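Local coordinates for divalent cation tolerance protein (Thermus thermophilus, PDB 1NZA), which forms a homotrimer that binds metal ions, probably including copper, and is probably involved in resistance toward heavy metals, at the interface of chains A and B. Coordinates in Å, arbitrary orientation; residue numbers count along the deposited sequence, not the author numbering. Chains: chain A/B, Divalent cation tolerance protein.

Contact 1: the interface of chains A and B. Residues chain A 86-88; chain B 3, 84-86.
A:Pro86 and B:Pro86 meet across the subunit boundary through their pyrrolidine rings, the same residue from two copies of one chain. CG of A:Pro86 lies 4.0 Å from CG of B:Pro86, and the two rings cross obliquely, touching at these outer carbons and not face to face. Each residue closes strand 82-86 of its own subunit, so the ends of two equivalent strands converge here, although the interface as a whole is not an exact two-fold. B:Pro86 reaches further than its partner: its CD also packs on the methyl group of A:Ala88, with CB of A:Ala88 4.0 Å from it. Among the residues gathered here these three bury far more surface than the others.

On the flank, B:Leu85 turns toward chain A. With its CG beside the backbone N and anti to the carbonyl carbon (chi1 -53°), its CD2 methyl is carried to 4.1 Å from CG1 of A:Ile87. That same methyl sits 3.5 Å from the carbonyl O of A:Pro86. A:Ile87 itself hides little surface; its CG2 methyl lies 3.9 Å from the carbonyl O of B:Ala84.

The polar tie is a backbone hydrogen bond: the amide N of A:Ala88 donates to the carbonyl O of B:Ala84 at 2.8 Å. The N lies almost in line with the C=O, at 163°, but the bond is bent at the hydrogen, to 138°. It ties the loop between strands 82-86 and 89-90 of chain A to strand 82-86 of chain B, a main-chain link between subunits of the CutA homotrimer. At the rim B:Glu3, on strand 2-9, stretches out from its CG, and its carboxylate OE1 stops 4.0 Å from CB of A:Ala88.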
# COMPACT_ATOMS: atom_id res chain seq x y z
N PRO A 86 2.76 -7.13 -7.22
CA PRO A 86 3.21 -6.85 -8.58
C PRO A 86 2.82 -5.48 -9.13
O PRO A 86 1.72 -5.00 -8.88
CB PRO A 86 2.58 -7.98 -9.38
CG PRO A 86 1.25 -8.13 -8.70
CD PRO A 86 1.60 -8.03 -7.22
N ILE A 87 3.73 -4.85 -9.86
CA ILE A 87 3.46 -3.57 -10.50
C ILE A 87 2.95 -3.89 -11.91
O ILE A 87 3.72 -4.37 -12.76
CB ILE A 87 4.72 -2.67 -10.58
CG1 ILE A 87 5.12 -2.22 -9.17
CG2 ILE A 87 4.46 -1.47 -11.50
CD1 ILE A 87 6.40 -1.40 -9.09
N ALA A 88 1.67 -3.64 -12.14
CA ALA A 88 1.05 -3.89 -13.44
C ALA A 88 1.51 -2.91 -14.51
O ALA A 88 1.70 -3.28 -15.67
CB ALA A 88 -0.47 -3.83 -13.31
N GLU B 3 -7.34 -0.55 -10.52
CA GLU B 3 -5.99 -0.48 -9.98
C GLU B 3 -5.86 0.49 -8.83
O GLU B 3 -6.67 1.41 -8.69
CB GLU B 3 -5.02 -0.01 -11.07
CG GLU B 3 -4.80 -0.95 -12.23
CD GLU B 3 -3.99 -0.31 -13.35
OE1 GLU B 3 -3.19 -1.02 -13.99
OE2 GLU B 3 -4.16 0.90 -13.59
N ALA B 84 1.19 1.40 -10.74
CA ALA B 84 -0.13 0.82 -10.56
C ALA B 84 -0.07 -0.63 -10.08
O ALA B 84 0.68 -1.44 -10.63
CB ALA B 84 -0.91 0.88 -11.87
N LEU B 85 -0.85 -0.94 -9.05
CA LEU B 85 -0.92 -2.29 -8.50
C LEU B 85 -2.29 -2.82 -8.91
O LEU B 85 -3.30 -2.14 -8.75
CB LEU B 85 -0.81 -2.25 -6.98
CG LEU B 85 0.39 -1.50 -6.42
CD1 LEU B 85 0.33 -1.55 -4.90
CD2 LEU B 85 1.69 -2.11 -6.92
N PRO B 86 -2.35 -4.06 -9.41
CA PRO B 86 -3.65 -4.59 -9.82
C PRO B 86 -4.58 -4.99 -8.68
O PRO B 86 -4.14 -5.54 -7.68
CB PRO B 86 -3.26 -5.78 -10.69
CG PRO B 86 -2.07 -6.32 -9.96
CD PRO B 86 -1.29 -5.06 -9.58

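Contact 2: the interface of chains A and B. Residues chain A 88-90; chain B 64, 82-84.
A:Glu89 lays its side chain along the phenyl ring of B:Phe64, and these two residues, with A:Gly90, bury most of the surface in this patch. The carboxylate stacks on the ring, the two planes 28° apart, while the two side chains run past each other in opposite directions. CD of the carboxylate is 3.3 Å from CD2 of the ring, and both of its oxygens also lie near ring carbons. Further back along the side chain, the CG methylene stands over one face, 3.8 Å above the plane and displaced toward the rim. What brings the glutamate here is its first torsion: CG sits between the backbone N and the carbonyl carbon (chi1 52°), and the rest of the side chain extends from there across one face of the ring, near its rim.

B:Phe64 begins helix 64-74, and its CG is anti to the backbone N (chi1 -167°), which sends the ring from the helix down to the short strand 89-90 of chain A. Its far end lands on A:Gly90, where CZ approaches the glycine CA at 3.3 Å, and the glycine C lies at the ring edge in its plane. The side chain of B:Phe64 thus spans from the acid to the bare backbone of the glycine.

Beneath the ring the two chains join as antiparallel strands, A:Glu89 paired with B:Ala84 and A:Gly90 with B:Val83. The amide N of B:Ala84 donates to the carbonyl O of A:Glu89 at 2.6 Å, a short and nearly straight bond with the donor tilted a little out of the carbonyl plane. Strand 89-90 is thereby added to strand 82-86 of the next subunit, an intersubunit sheet that ties the trimer together. The methyl of B:Ala84 fills in beside this pairing, its CB 3.7 Å from CG of A:Glu89.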
# COMPACT_ATOMS: atom_id res chain seq x y z
N ALA A 88 1.67 -3.64 -12.14
CA ALA A 88 1.05 -3.89 -13.44
C ALA A 88 1.51 -2.91 -14.51
O ALA A 88 1.70 -3.28 -15.67
CB ALA A 88 -0.47 -3.83 -13.31
N GLU A 89 1.68 -1.65 -14.12
CA GLU A 89 2.12 -0.61 -15.03
C GLU A 89 2.49 0.65 -14.26
O GLU A 89 2.31 0.71 -13.04
CB GLU A 89 1.02 -0.28 -16.05
CG GLU A 89 -0.34 0.04 -15.43
CD GLU A 89 -1.37 0.42 -16.48
OE1 GLU A 89 -2.57 0.49 -16.14
OE2 GLU A 89 -0.98 0.65 -17.64
N GLY A 90 3.02 1.64 -14.96
CA GLY A 90 3.40 2.87 -14.29
C GLY A 90 4.12 3.82 -15.21
O GLY A 90 4.19 3.62 -16.43
N PHE B 64 -5.67 5.22 -16.65
CA PHE B 64 -4.24 5.34 -16.36
C PHE B 64 -3.42 6.20 -17.31
O PHE B 64 -2.65 7.05 -16.87
CB PHE B 64 -3.59 3.96 -16.23
CG PHE B 64 -2.22 4.00 -15.63
CD1 PHE B 64 -2.05 4.34 -14.29
CD2 PHE B 64 -1.09 3.74 -16.40
CE1 PHE B 64 -0.79 4.43 -13.72
CE2 PHE B 64 0.18 3.83 -15.84
CZ PHE B 64 0.33 4.18 -14.50
N ILE B 82 4.92 6.88 -10.33
CA ILE B 82 3.53 6.55 -10.65
C ILE B 82 3.53 5.06 -10.95
O ILE B 82 3.91 4.64 -12.04
CB ILE B 82 3.01 7.28 -11.91
CG1 ILE B 82 3.32 8.77 -11.82
CG2 ILE B 82 1.51 7.07 -12.03
CD1 ILE B 82 2.87 9.56 -13.04
N VAL B 83 3.12 4.25 -9.97
CA VAL B 83 3.08 2.80 -10.17
C VAL B 83 1.70 2.26 -9.86
O VAL B 83 1.10 2.60 -8.84
CB VAL B 83 4.13 2.08 -9.28
CG1 VAL B 83 5.53 2.64 -9.56
CG2 VAL B 83 3.76 2.23 -7.81
N ALA B 84 1.19 1.40 -10.74
CA ALA B 84 -0.13 0.82 -10.56
C ALA B 84 -0.07 -0.63 -10.08
O ALA B 84 0.68 -1.44 -10.63
CB ALA B 84 -0.91 0.88 -11.87

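Contact 1 and contact 2 are neighbouring stretches of one seam between the subunits, the centres of their C-alpha atoms about 6 Å apart. A:Ala88 and B:Ala84 belong to both. Strand 82-86 of chain B serves the two, its later residues facing contact 1 and its earlier ones contact 2, while chain A continues from the end of its own strand 82-86 into strand 89-90. Contact 2 adds helix 64-74 of chain B to the seam, and contact 1 brings equivalent strand ends together. Repeated between the copies of the homotrimer, this continuous join would lock each subunit to the next.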